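Local coordinates for protein putative protease (Parabacteroides distasonis ATCC 8503, PDB 3KD4) that is of unproven function but is probably an exported hydrolase, perhaps a protease, at residues 138-143 and 182-187; 6-11 and 134-139; 427-432 and 466-471; 441-446 and 457-462; 232-237 and 295-300. One frame throughout, in Å; residues are numbered along the deposited sequence. Where two conformers were deposited one is given.

Contact 1. Residues 138-143 and 182-187; sequences SPVKEC and RNIPAS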
# COMPACT_ATOMS: atom_id res chain seq x y z
N SER A 138 -1.68 -16.01 10.77
CA SER A 138 -1.76 -17.39 11.25
C SER A 138 -2.60 -18.22 10.26
O SER A 138 -3.46 -17.66 9.54
CB SER A 138 -2.44 -17.39 12.63
OG SER A 138 -1.67 -16.68 13.59
N PRO A 139 -2.41 -19.53 10.26
CA PRO A 139 -3.28 -20.39 9.44
C PRO A 139 -4.77 -20.31 9.81
O PRO A 139 -5.14 -20.07 10.99
CB PRO A 139 -2.79 -21.82 9.74
CG PRO A 139 -1.65 -21.69 10.71
CD PRO A 139 -1.52 -20.30 11.16
N VAL A 140 -5.61 -20.51 8.80
CA VAL A 140 -7.07 -20.54 8.95
C VAL A 140 -7.53 -21.93 8.53
O VAL A 140 -7.40 -22.31 7.35
CB VAL A 140 -7.77 -19.43 8.12
CG1 VAL A 140 -9.30 -19.54 8.32
CG2 VAL A 140 -7.25 -18.04 8.51
N LYS A 141 -8.05 -22.68 9.49
CA LYS A 141 -8.45 -24.06 9.24
C LYS A 141 -9.68 -24.12 8.35
O LYS A 141 -9.77 -24.97 7.48
CB LYS A 141 -8.71 -24.78 10.57
CG LYS A 141 -9.14 -26.23 10.47
CD LYS A 141 -8.07 -27.07 9.78
CE LYS A 141 -8.28 -28.59 9.94
NZ LYS A 141 -7.38 -29.32 8.99
N GLU A 142 -10.62 -23.21 8.58
CA GLU A 142 -11.85 -23.11 7.80
C GLU A 142 -12.35 -21.68 7.75
O GLU A 142 -12.55 -21.04 8.79
CB GLU A 142 -12.95 -23.97 8.42
CG GLU A 142 -14.28 -23.97 7.62
CD GLU A 142 -15.38 -24.71 8.38
OE1 GLU A 142 -16.03 -24.09 9.25
OE2 GLU A 142 -15.60 -25.90 8.11
N CYS A 143 -12.63 -21.24 6.53
CA CYS A 143 -13.08 -19.91 6.26
C CYS A 143 -14.34 -20.01 5.37
O CYS A 143 -14.27 -20.56 4.26
CB CYS A 143 -11.98 -19.12 5.56
SG CYS A 143 -12.51 -17.46 5.14
N ARG A 182 -10.55 -24.24 3.08
CA ARG A 182 -9.97 -25.00 4.17
C ARG A 182 -8.47 -24.95 4.13
O ARG A 182 -7.86 -24.92 3.06
CB ARG A 182 -10.43 -26.44 4.12
CG ARG A 182 -11.96 -26.53 4.15
CD ARG A 182 -12.44 -27.96 4.20
NE ARG A 182 -13.89 -27.97 4.27
CZ ARG A 182 -14.59 -27.74 5.38
NH1 ARG A 182 -13.99 -27.54 6.56
NH2 ARG A 182 -15.90 -27.74 5.33
N ASN A 183 -7.89 -24.90 5.31
CA ASN A 183 -6.44 -24.94 5.49
C ASN A 183 -5.73 -23.86 4.71
O ASN A 183 -4.85 -24.15 3.94
CB ASN A 183 -5.92 -26.35 5.15
CG ASN A 183 -6.61 -27.42 5.97
OD1 ASN A 183 -6.67 -27.30 7.18
ND2 ASN A 183 -7.20 -28.42 5.31
N ILE A 184 -6.10 -22.61 4.93
CA ILE A 184 -5.39 -21.50 4.31
C ILE A 184 -4.07 -21.33 5.10
O ILE A 184 -4.09 -21.09 6.31
CB ILE A 184 -6.14 -20.18 4.40
CG1 ILE A 184 -7.58 -20.29 3.88
CG2 ILE A 184 -5.35 -19.06 3.63
CD1 ILE A 184 -8.43 -18.97 4.05
N PRO A 185 -2.93 -21.44 4.40
CA PRO A 185 -1.67 -21.27 5.10
C PRO A 185 -1.54 -19.86 5.67
O PRO A 185 -2.20 -18.95 5.21
CB PRO A 185 -0.61 -21.59 4.03
CG PRO A 185 -1.27 -21.51 2.75
CD PRO A 185 -2.77 -21.53 2.94
N ALA A 186 -0.77 -19.71 6.73
CA ALA A 186 -0.36 -18.39 7.22
C ALA A 186 0.34 -17.65 6.07
O ALA A 186 1.02 -18.27 5.27
CB ALA A 186 0.64 -18.55 8.38
N SER A 187 0.22 -16.32 6.01
CA SER A 187 1.04 -15.60 5.06
C SER A 187 2.51 -15.72 5.46
O SER A 187 2.84 -16.00 6.61
CB SER A 187 0.57 -14.17 4.95
OG SER A 187 0.42 -13.62 6.23
O HOH W 1 -4.25 -17.82 6.85
O HOH W 2 -11.30 -27.27 7.59
O HOH W 3 -9.53 -29.30 7.19

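Contact 2. Residues 6-11 and 134-139; sequences AEYGKV and LQETSP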
# COMPACT_ATOMS: atom_id res chain seq x y z
N ALA A 6 -0.31 -19.50 16.71
CA ALA A 6 -1.76 -19.31 16.77
C ALA A 6 -2.36 -19.91 15.54
O ALA A 6 -1.67 -20.06 14.52
CB ALA A 6 -2.11 -17.81 16.87
N GLU A 7 -3.65 -20.25 15.62
CA GLU A 7 -4.41 -20.75 14.50
C GLU A 7 -5.86 -20.30 14.60
O GLU A 7 -6.46 -20.38 15.68
CB GLU A 7 -4.38 -22.27 14.52
CG GLU A 7 -5.13 -22.95 13.39
CD GLU A 7 -5.28 -24.43 13.66
OE1 GLU A 7 -6.33 -25.03 13.30
OE2 GLU A 7 -4.35 -24.99 14.31
N TYR A 8 -6.42 -19.84 13.50
CA TYR A 8 -7.85 -19.58 13.43
C TYR A 8 -8.53 -20.89 13.07
O TYR A 8 -8.45 -21.34 11.93
CB TYR A 8 -8.20 -18.56 12.36
CG TYR A 8 -7.78 -17.14 12.67
CD1 TYR A 8 -8.63 -16.30 13.38
CD2 TYR A 8 -6.58 -16.64 12.23
CE1 TYR A 8 -8.27 -15.02 13.66
CE2 TYR A 8 -6.21 -15.33 12.49
CZ TYR A 8 -7.07 -14.53 13.21
OH TYR A 8 -6.75 -13.25 13.52
N GLY A 9 -9.21 -21.48 14.04
CA GLY A 9 -9.96 -22.71 13.80
C GLY A 9 -11.10 -22.43 12.83
O GLY A 9 -11.35 -23.20 11.89
N LYS A 10 -11.78 -21.31 13.03
CA LYS A 10 -12.87 -20.92 12.14
C LYS A 10 -12.91 -19.43 11.93
O LYS A 10 -12.67 -18.63 12.87
CB LYS A 10 -14.19 -21.33 12.73
CG LYS A 10 -14.38 -22.83 12.76
CD LYS A 10 -15.85 -23.17 13.03
CE LYS A 10 -16.03 -24.67 13.41
NZ LYS A 10 -15.13 -25.57 12.61
N VAL A 11 -13.20 -19.05 10.69
CA VAL A 11 -13.58 -17.71 10.32
C VAL A 11 -14.89 -17.81 9.50
O VAL A 11 -15.04 -18.70 8.60
CB VAL A 11 -12.44 -17.04 9.51
CG1 VAL A 11 -12.85 -15.69 8.96
CG2 VAL A 11 -11.16 -16.92 10.39
N LEU A 134 -8.66 -12.99 2.91
CA LEU A 134 -9.04 -14.17 3.68
C LEU A 134 -7.85 -14.90 4.33
O LEU A 134 -8.01 -15.65 5.31
CB LEU A 134 -9.82 -15.12 2.77
CG LEU A 134 -11.06 -14.51 2.09
CD1 LEU A 134 -11.80 -15.56 1.26
CD2 LEU A 134 -12.01 -13.86 3.12
N GLN A 135 -6.64 -14.63 3.84
CA GLN A 135 -5.43 -15.14 4.46
C GLN A 135 -5.04 -14.27 5.62
O GLN A 135 -5.13 -13.05 5.54
CB GLN A 135 -4.27 -15.17 3.45
CG GLN A 135 -3.02 -15.85 3.93
CD GLN A 135 -2.03 -16.11 2.82
OE1 GLN A 135 -1.78 -15.25 2.00
NE2 GLN A 135 -1.50 -17.32 2.77
N GLU A 136 -4.59 -14.90 6.70
CA GLU A 136 -4.10 -14.18 7.88
C GLU A 136 -2.62 -14.51 8.16
O GLU A 136 -2.00 -15.30 7.46
CB GLU A 136 -4.94 -14.55 9.12
CG GLU A 136 -6.42 -14.37 8.94
CD GLU A 136 -6.86 -12.92 8.76
OE1 GLU A 136 -6.09 -11.97 9.02
OE2 GLU A 136 -8.01 -12.75 8.34
N THR A 137 -2.06 -13.89 9.19
CA THR A 137 -0.68 -14.13 9.59
C THR A 137 -0.56 -15.47 10.34
O THR A 137 0.53 -15.98 10.53
CB THR A 137 -0.16 -12.95 10.46
OG1 THR A 137 -1.06 -12.75 11.55
CG2 THR A 137 -0.10 -11.63 9.63
N SER A 138 -1.68 -16.01 10.77
CA SER A 138 -1.76 -17.39 11.25
C SER A 138 -2.60 -18.22 10.26
O SER A 138 -3.46 -17.66 9.54
CB SER A 138 -2.44 -17.39 12.63
OG SER A 138 -1.67 -16.68 13.59
N PRO A 139 -2.41 -19.53 10.26
CA PRO A 139 -3.28 -20.39 9.44
C PRO A 139 -4.77 -20.31 9.81
O PRO A 139 -5.14 -20.07 10.99
CB PRO A 139 -2.79 -21.82 9.74
CG PRO A 139 -1.65 -21.69 10.71
CD PRO A 139 -1.52 -20.30 11.16

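Contact 3. Residues 427-432 and 466-471; sequences VTYTVT and IEVVRT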
# COMPACT_ATOMS: atom_id res chain seq x y z
N VAL A 427 27.02 6.97 -8.87
CA VAL A 427 27.60 7.77 -7.81
C VAL A 427 29.08 7.97 -8.13
O VAL A 427 29.82 6.99 -8.31
CB VAL A 427 27.44 7.12 -6.41
CG1 VAL A 427 28.01 8.07 -5.32
CG2 VAL A 427 25.97 6.79 -6.15
N THR A 428 29.50 9.24 -8.20
CA THR A 428 30.88 9.59 -8.51
C THR A 428 31.57 10.18 -7.30
O THR A 428 31.14 11.21 -6.78
CB THR A 428 30.93 10.59 -9.64
OG1 THR A 428 30.37 9.98 -10.80
CG2 THR A 428 32.38 11.04 -9.94
N TYR A 429 32.65 9.54 -6.85
CA TYR A 429 33.39 10.02 -5.69
C TYR A 429 34.67 10.67 -6.19
O TYR A 429 35.34 10.12 -7.05
CB TYR A 429 33.76 8.89 -4.73
CG TYR A 429 32.60 8.16 -4.13
CD1 TYR A 429 32.02 7.06 -4.76
CD2 TYR A 429 32.06 8.57 -2.93
CE1 TYR A 429 30.94 6.40 -4.20
CE2 TYR A 429 30.98 7.92 -2.36
CZ TYR A 429 30.42 6.83 -3.00
OH TYR A 429 29.35 6.19 -2.42
N THR A 430 34.99 11.86 -5.70
CA THR A 430 36.29 12.45 -6.00
C THR A 430 37.07 12.42 -4.69
O THR A 430 36.67 13.03 -3.69
CB THR A 430 36.20 13.86 -6.59
OG1 THR A 430 35.46 13.81 -7.82
CG2 THR A 430 37.60 14.41 -6.88
N VAL A 431 38.13 11.63 -4.70
CA VAL A 431 38.89 11.37 -3.52
C VAL A 431 40.24 12.09 -3.62
O VAL A 431 40.97 11.88 -4.59
CB VAL A 431 39.13 9.85 -3.33
CG1 VAL A 431 39.95 9.62 -2.09
CG2 VAL A 431 37.79 9.11 -3.27
N THR A 432 40.54 12.93 -2.64
CA THR A 432 41.84 13.58 -2.57
C THR A 432 42.63 13.06 -1.37
O THR A 432 42.42 13.49 -0.23
CB THR A 432 41.73 15.10 -2.53
OG1 THR A 432 41.00 15.56 -3.68
CG2 THR A 432 43.14 15.75 -2.55
N ILE A 466 41.59 10.74 -6.95
CA ILE A 466 41.15 9.47 -7.51
C ILE A 466 39.64 9.56 -7.66
O ILE A 466 38.93 9.94 -6.72
CB ILE A 466 41.48 8.31 -6.59
CG1 ILE A 466 42.99 8.23 -6.37
CG2 ILE A 466 40.89 6.98 -7.15
CD1 ILE A 466 43.34 7.51 -5.05
N GLU A 467 39.17 9.24 -8.86
CA GLU A 467 37.76 9.21 -9.15
C GLU A 467 37.23 7.81 -9.08
O GLU A 467 37.68 6.93 -9.81
CB GLU A 467 37.51 9.75 -10.54
CG GLU A 467 36.04 9.77 -10.89
CD GLU A 467 35.80 9.92 -12.37
OE1 GLU A 467 36.38 9.11 -13.16
OE2 GLU A 467 34.99 10.80 -12.74
N VAL A 468 36.22 7.60 -8.24
CA VAL A 468 35.59 6.30 -8.16
C VAL A 468 34.17 6.42 -8.67
O VAL A 468 33.40 7.20 -8.11
CB VAL A 468 35.58 5.78 -6.71
CG1 VAL A 468 34.92 4.38 -6.65
CG2 VAL A 468 36.99 5.75 -6.15
N VAL A 469 33.79 5.67 -9.71
CA VAL A 469 32.39 5.69 -10.20
C VAL A 469 31.71 4.34 -9.91
O VAL A 469 32.18 3.30 -10.34
CB VAL A 469 32.28 6.05 -11.70
CG1 VAL A 469 30.81 6.12 -12.15
CG2 VAL A 469 33.01 7.36 -12.01
N ARG A 470 30.61 4.38 -9.17
CA ARG A 470 29.80 3.18 -8.94
C ARG A 470 28.48 3.33 -9.69
O ARG A 470 27.85 4.38 -9.57
CB ARG A 470 29.52 2.99 -7.45
CG ARG A 470 30.77 2.98 -6.56
CD ARG A 470 30.39 2.63 -5.16
NE ARG A 470 30.08 1.21 -5.10
CZ ARG A 470 29.12 0.65 -4.38
NH1 ARG A 470 28.30 1.39 -3.65
NH2 ARG A 470 28.98 -0.66 -4.40
N THR A 471 28.09 2.30 -10.44
CA THR A 471 26.80 2.24 -11.12
C THR A 471 26.03 0.95 -10.79
O THR A 471 26.63 -0.13 -10.53
CB THR A 471 26.96 2.32 -12.66
OG1 THR A 471 27.46 1.07 -13.15
CG2 THR A 471 27.94 3.43 -13.04
O HOH W 4 27.63 4.26 -3.62

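Contact 4. Residues 441-446 and 457-462; sequences TSTQEQ and RTITPR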
# COMPACT_ATOMS: atom_id res chain seq x y z
N THR A 441 44.44 -0.48 -3.06
CA THR A 441 43.33 -1.05 -3.82
C THR A 441 43.61 -1.12 -5.31
O THR A 441 44.09 -0.15 -5.88
CB THR A 441 42.10 -0.17 -3.61
OG1 THR A 441 41.83 -0.10 -2.20
CG2 THR A 441 40.87 -0.72 -4.39
N SER A 442 43.31 -2.24 -5.96
CA SER A 442 43.47 -2.36 -7.42
C SER A 442 42.65 -1.30 -8.17
O SER A 442 41.55 -0.99 -7.77
CB SER A 442 43.02 -3.75 -7.90
OG SER A 442 42.96 -3.85 -9.32
N THR A 443 43.18 -0.78 -9.27
CA THR A 443 42.38 0.11 -10.14
C THR A 443 41.64 -0.65 -11.24
O THR A 443 41.06 -0.05 -12.14
CB THR A 443 43.27 1.19 -10.74
OG1 THR A 443 44.30 0.55 -11.49
CG2 THR A 443 43.91 2.04 -9.65
N GLN A 444 41.63 -1.98 -11.17
CA GLN A 444 40.93 -2.78 -12.16
C GLN A 444 39.41 -2.60 -11.95
O GLN A 444 38.92 -2.54 -10.83
CB GLN A 444 41.30 -4.24 -12.01
CG GLN A 444 40.64 -5.13 -13.05
CD GLN A 444 41.38 -6.44 -13.28
OE1 GLN A 444 42.55 -6.61 -12.89
NE2 GLN A 444 40.70 -7.37 -13.93
N GLU A 445 38.68 -2.51 -13.05
CA GLU A 445 37.24 -2.32 -12.97
C GLU A 445 36.58 -3.57 -12.41
O GLU A 445 36.95 -4.67 -12.78
CB GLU A 445 36.65 -2.01 -14.34
CG GLU A 445 35.16 -1.65 -14.22
CD GLU A 445 34.46 -1.41 -15.55
OE1 GLU A 445 35.12 -1.49 -16.61
OE2 GLU A 445 33.24 -1.13 -15.51
N GLN A 446 35.59 -3.38 -11.55
CA GLN A 446 34.77 -4.49 -10.99
C GLN A 446 33.38 -4.44 -11.57
O GLN A 446 32.69 -3.44 -11.43
CB GLN A 446 34.71 -4.44 -9.46
CG GLN A 446 36.10 -4.67 -8.82
CD GLN A 446 36.05 -4.94 -7.33
OE1 GLN A 446 35.06 -4.62 -6.66
NE2 GLN A 446 37.12 -5.49 -6.80
N ARG A 457 32.12 -0.80 -10.80
CA ARG A 457 32.95 0.14 -10.08
C ARG A 457 34.21 0.38 -10.91
O ARG A 457 34.89 -0.57 -11.32
CB ARG A 457 33.34 -0.42 -8.72
CG ARG A 457 34.10 0.56 -7.88
CD ARG A 457 34.56 -0.08 -6.59
NE ARG A 457 35.77 -0.86 -6.76
CZ ARG A 457 36.41 -1.48 -5.77
NH1 ARG A 457 35.95 -1.42 -4.53
NH2 ARG A 457 37.55 -2.13 -6.01
N THR A 458 34.51 1.65 -11.16
CA THR A 458 35.76 1.99 -11.83
C THR A 458 36.52 2.90 -10.89
O THR A 458 35.93 3.70 -10.18
CB THR A 458 35.54 2.71 -13.15
OG1 THR A 458 34.85 3.92 -12.87
CG2 THR A 458 34.72 1.90 -14.09
N ILE A 459 37.85 2.78 -10.89
CA ILE A 459 38.70 3.58 -10.01
C ILE A 459 39.79 4.14 -10.93
O ILE A 459 40.52 3.37 -11.58
CB ILE A 459 39.33 2.75 -8.90
CG1 ILE A 459 38.26 2.15 -7.98
CG2 ILE A 459 40.33 3.61 -8.13
CD1 ILE A 459 38.83 1.17 -6.90
N THR A 460 39.85 5.47 -11.01
CA THR A 460 40.74 6.13 -11.95
C THR A 460 41.50 7.28 -11.29
O THR A 460 40.93 8.33 -10.98
CB THR A 460 39.97 6.66 -13.15
OG1 THR A 460 39.05 7.65 -12.71
CG2 THR A 460 39.20 5.53 -13.84
N PRO A 461 42.80 7.07 -11.06
CA PRO A 461 43.61 8.18 -10.55
C PRO A 461 43.63 9.32 -11.56
O PRO A 461 43.73 9.06 -12.75
CB PRO A 461 45.00 7.56 -10.40
CG PRO A 461 44.73 6.13 -10.16
CD PRO A 461 43.54 5.81 -11.05
N ARG A 462 43.48 10.55 -11.07
CA ARG A 462 43.52 11.75 -11.91
C ARG A 462 44.25 12.88 -11.19
O ARG A 462 43.65 13.59 -10.37
CB ARG A 462 42.12 12.24 -12.23
CG ARG A 462 41.28 11.27 -12.99
CD ARG A 462 40.02 11.95 -13.47
NE ARG A 462 39.13 10.98 -14.09
CZ ARG A 462 39.32 10.43 -15.29
NH1 ARG A 462 40.38 10.74 -16.05
NH2 ARG A 462 38.42 9.56 -15.75
O HOH W 5 39.36 -2.74 -8.23
O HOH W 6 38.54 0.85 -12.87
O HOH W 7 36.90 -1.05 -9.46

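Contact 5. Residues 232-237 and 295-300; sequences TFAQFL and NVMLNA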
# COMPACT_ATOMS: atom_id res chain seq x y z
N THR A 232 -11.87 29.33 -8.95
CA THR A 232 -11.52 30.75 -9.09
C THR A 232 -10.11 30.93 -8.60
O THR A 232 -9.31 31.55 -9.29
CB THR A 232 -12.50 31.67 -8.36
OG1 THR A 232 -13.82 31.47 -8.89
CG2 THR A 232 -12.10 33.17 -8.52
N PHE A 233 -9.80 30.34 -7.45
CA PHE A 233 -8.43 30.41 -6.88
C PHE A 233 -7.38 29.84 -7.84
O PHE A 233 -6.29 30.42 -7.97
CB PHE A 233 -8.40 29.67 -5.56
CG PHE A 233 -7.17 29.90 -4.71
CD1 PHE A 233 -6.37 31.04 -4.81
CD2 PHE A 233 -6.85 28.97 -3.74
CE1 PHE A 233 -5.27 31.20 -3.97
CE2 PHE A 233 -5.75 29.14 -2.90
CZ PHE A 233 -4.96 30.27 -3.01
N ALA A 234 -7.71 28.72 -8.49
CA ALA A 234 -6.80 28.06 -9.45
C ALA A 234 -6.47 29.02 -10.59
O ALA A 234 -5.31 29.15 -10.98
CB ALA A 234 -7.45 26.75 -10.01
N GLN A 235 -7.50 29.70 -11.08
CA GLN A 235 -7.32 30.69 -12.14
C GLN A 235 -6.49 31.90 -11.69
O GLN A 235 -5.54 32.27 -12.36
CB GLN A 235 -8.68 31.14 -12.67
CG GLN A 235 -9.44 29.98 -13.31
CD GLN A 235 -10.86 30.33 -13.67
OE1 GLN A 235 -11.41 31.34 -13.20
NE2 GLN A 235 -11.46 29.51 -14.51
N PHE A 236 -6.81 32.47 -10.53
CA PHE A 236 -6.00 33.55 -9.99
C PHE A 236 -4.55 33.13 -9.83
O PHE A 236 -3.65 33.91 -10.12
CB PHE A 236 -6.53 34.03 -8.63
CG PHE A 236 -7.86 34.71 -8.69
CD1 PHE A 236 -8.37 35.21 -9.87
CD2 PHE A 236 -8.59 34.90 -7.54
CE1 PHE A 236 -9.61 35.86 -9.89
CE2 PHE A 236 -9.81 35.56 -7.55
CZ PHE A 236 -10.32 36.04 -8.71
N LEU A 237 -4.32 31.91 -9.36
CA LEU A 237 -2.97 31.44 -9.07
C LEU A 237 -2.13 31.28 -10.32
O LEU A 237 -0.91 31.34 -10.24
CB LEU A 237 -2.99 30.09 -8.34
CG LEU A 237 -3.22 30.14 -6.85
CD1 LEU A 237 -3.63 28.76 -6.34
CD2 LEU A 237 -2.00 30.73 -6.12
N ASN A 295 -7.62 17.87 -9.27
CA ASN A 295 -8.33 17.75 -10.54
C ASN A 295 -9.20 18.99 -10.87
O ASN A 295 -9.13 19.54 -11.98
CB ASN A 295 -9.19 16.48 -10.50
CG ASN A 295 -9.93 16.23 -11.79
OD1 ASN A 295 -9.35 16.23 -12.87
ND2 ASN A 295 -11.24 16.06 -11.68
N VAL A 296 -9.99 19.45 -9.91
CA VAL A 296 -10.84 20.63 -10.10
C VAL A 296 -9.99 21.87 -10.41
O VAL A 296 -10.28 22.63 -11.32
CB VAL A 296 -11.70 20.91 -8.86
CG1 VAL A 296 -12.30 22.33 -8.90
CG2 VAL A 296 -12.80 19.82 -8.72
N MSE A 297 -8.90 22.03 -9.68
CA MSE A 297 -8.07 23.22 -9.84
C MSE A 297 -7.29 23.16 -11.15
O MSE A 297 -7.24 24.15 -11.89
CB MSE A 297 -7.14 23.37 -8.64
CG MSE A 297 -7.89 23.71 -7.39
SE MSE A 297 -6.74 24.12 -5.84
CE MSE A 297 -6.30 25.95 -6.38
N LEU A 298 -6.69 22.01 -11.46
CA LEU A 298 -6.01 21.86 -12.76
C LEU A 298 -6.95 22.17 -13.93
O LEU A 298 -6.62 22.98 -14.80
CB LEU A 298 -5.41 20.48 -12.94
CG LEU A 298 -4.25 20.15 -12.00
CD1 LEU A 298 -3.92 18.64 -12.09
CD2 LEU A 298 -3.03 21.01 -12.32
N ASN A 299 -8.13 21.56 -13.95
CA ASN A 299 -9.09 21.84 -15.02
C ASN A 299 -9.48 23.31 -15.08
O ASN A 299 -9.58 23.86 -16.18
CB ASN A 299 -10.32 20.96 -14.91
CG ASN A 299 -10.07 19.56 -15.44
OD1 ASN A 299 -9.86 19.38 -16.62
ND2 ASN A 299 -10.06 18.57 -14.55
N ALA A 300 -9.68 23.93 -13.93
CA ALA A 300 -10.09 25.34 -13.90
C ALA A 300 -8.98 26.20 -14.47
O ALA A 300 -9.26 27.25 -15.04
CB ALA A 300 -10.48 25.78 -12.47

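Contact 1. Residues 138-143 and 182-187
Val140 and Ile184 form an antiparallel hydrogen-bonded pair. Val140 N donates to Ile184 O at 3.0 Å, and Ile184 N returns a bond to Val140 O at 2.8 Å. Further along, Glu142 and Arg182 form a non-hydrogen-bonded pair. The ladder is irregular between the two pairs, because Asn183 and Ile184 both face Val140. Asn183 takes a positive phi of 56°, and its N bonds to Lys141 O at 2.9 Å from above the carbonyl plane. A water also donates to Lys141 O and accepts from Arg182 NH1.

The side chains of Lys141 and Asn183 lie side by side and point the same way. In the lysine conformer given, the chain bends at chi2 (61°). Lys141 NZ donates to a lone pair of Asn183 OD1, in the amide plane, at 2.8 Å. A second water accepts from Lys141 NZ and Asn183 ND2. Glu142 and Arg182 also run side by side. Glu142 OE2 uses its anti lone pair for the salt bridge to Arg182 NH1 at 2.8 Å, with the two flat groups 67° apart. On the face of Val140 and Ile184, Ile184 CD1 meets Cys143 CB at 3.9 Å. Beyond the ladder, Pro139 CD rests against Ala186 CB.

Asn183 and Ile184 opposite Val140 make a G1 beta bulge in the ladder between strands 140-150 and 174-184, neighbours in the mixed sheet of the DUF3857 region.

Contact 2. Residues 6-11 and 134-139
Tyr8 N donates to Pro139 O at 2.8 Å. Lys141 N bonds back to Tyr8 O, so Tyr8 is held by Pro139 and Lys141 in the manner of a parallel beta bridge. Here strand 6-17 meets the start of strand 140-150, its parallel neighbour in the mixed sheet.

The Tyr8 side chain does most of the remaining work. Its CG stands anti to the carbonyl carbon (chi1 -71°), and the CD2-CE2 side of the ring meets Glu136. The two side chains cross at about a right angle. Tyr8 CE2 lies 3.7 Å from Glu136 CG and equally near Glu136 CB. Glu136 bends at chi2 (-67°), and its carboxylate pairs with Arg133 in a salt bridge. The tyrosine is therefore packed on the aliphatic part of the glutamate. An alanine in place of Tyr8 would probably leave the CB and CG of Glu136 without their aromatic neighbour and open a gap beside this loop.

Ala6 covers the other end of the contact. Its CB lies 3.5 Å from Ser138 OG, whose polar partners are Tyr43 OH and Ala2 O. Ala6 O touches two carbons of the loop, Ser138 CB and Pro139 CD, each at 3.4 Å. Pro139 O sits at the edge of the Tyr8 ring, in its plane, 3.9 Å from Tyr8 CD2.

Contact 3. Residues 427-432 and 466-471
Tyr429 and Val468 form the middle pair of a regular antiparallel ladder. Strands 427-432 and 466-471 run with their axes 4.6 Å apart, and six backbone bonds join them through the pairs Val427-Arg470, Tyr429-Val468 and Val431-Ile466. Tyr429 N donates to Val468 O at 2.8 Å.

The tyrosine side chain starts on the buried face, with Val427, Val431, Ile466, Val468 and Arg470. Tyr429 CB lies 4.1 Å from Val468 CB. CG stands anti to the carbonyl carbon (chi1 -62°). Tyr429 CD1 comes to 3.6 Å from Val468 O, which sits near the plane of the ring. Tyr429 CE1 meets the aliphatic part of Arg470, 3.9 Å from Arg470 CD. Tyr429 OH accepts from a water at 2.9 Å and also bonds to Pro395 O.

That water accepts from Arg470 NH1 at 2.9 Å. It lies in the plane of both the ring and the guanidinium, which are turned 35° apart. Arg470 bends at chi3, and beyond the contact it binds Trp494 O and makes a cation-pi interaction with the Trp494 ring. On the other face Thr428 CG2 lies 3.8 Å from Glu467 OE2, and Thr428 OG1 sits beside Val469.

The buried polar ends of Tyr429 and Arg470 are thus satisfied by water and main-chain oxygens. The positive charge is likely to be steadied by the tryptophan ring rather than by a carboxylate in this contact.

Contact 4. Residues 441-446 and 457-462
Arg457 O is gripped by Gln446 N at 2.9 Å and by a water that donates to it at 2.8 Å. Glu445 CA adds a CA-H...O contact. Arg457 N completes the hydrogen-bonded pair by donating to Gln446 O at 2.8 Å.

The Arg457 side chain runs alongside Gln446 and points the same way. Its guanidinium and the Gln446 amide are stacked, 9° from parallel, with Gln446 OE1 3.5 Å above the guanidinium centre. The bend at chi3 (82°) places NE, which donates to the water near Arg457 O. NH2 donates to a second water, and NH1 bonds to Asn499 O. An alanine here would probably leave the Gln446 amide without its flat mate, and Asn499 O and two waters without the N-H groups of the guanidinium.

Strands 446-450 and 453-462 form a beta hairpin at the edge of the DUF3858 sheet. Before Gln446 the chain leaves the ladder, with an ST turn from Gln444 N to Ser442 OG. There a water links the two chain segments, donating to Thr443 O and accepting from Ile459 N. Thr441 CG2 meets Ile459 CD1 at 3.7 Å, the two side chains crossing at about a right angle.

Contact 5. Residues 232-237 and 295-300
In Met297, CG stands anti to the carbonyl carbon (chi1 -69°), and a bend at chi3 (79°) places CE 3.8 Å from Ala234 N. The residue is modelled as selenomethionine. Met297 CE also touches Phe233 CD2 at 4.0 Å and Leu237 CD1 at 3.9 Å, and the methionine crosses both side chains at a slant. Leu237 CD1 in turn lies over the centre of one face of the Phe233 ring, so these two residues of helix 228-238 pack on each other as well as on the methionine. Outside the contact Phe233 meets the ring of His254 edge to face.

The helix segments cross at -52° with their axes 8.0 Å apart. That angle is consistent with ridges-into-grooves packing of ridges spaced four residues apart. Small side chains allow the close approach. Ala234 CB is 3.2 Å from Met297 O and also meets Met297 CB and Ala300 CB. Ile251 of helix 244-258 touches both Ala234 and Met297. Helix 287-300 leading into the antiparallel sheet of strands 305-312 and 327-334 is consistent with a transglutaminase-like fold, though this is only inferred.

One polar bond joins the segments. Gln235 is extended beyond CG, and Gln235 NE2 donates to Ala300 O at 3.2 Å. The oxygen lies in the amide plane of Gln235, while NE2 is tilted from the carbonyl plane of Ala300.

How the contacts relate
Contacts 1 and 2 lie in one mixed sheet, centres 5 Å apart, and share Ser138 and Pro139. Strand 140-150 there runs between strands 6-17 and 174-184. Contact 5 follows in the helical middle of the chain, with its centre about 50 Å from both. Contacts 3 and 4 come last, in or beside the five-stranded sheet of the DUF3858 region. Their centres are 9 Å apart, strands 453-462 and 465-474 are neighbours, and contact 4 is nested inside the loop that contact 3 closes. Contacts 1 and 3 are 52 Å apart between centres. The chain is thus elongated, with two beta regions near its ends and helices and another, antiparallel sheet between them in sequence.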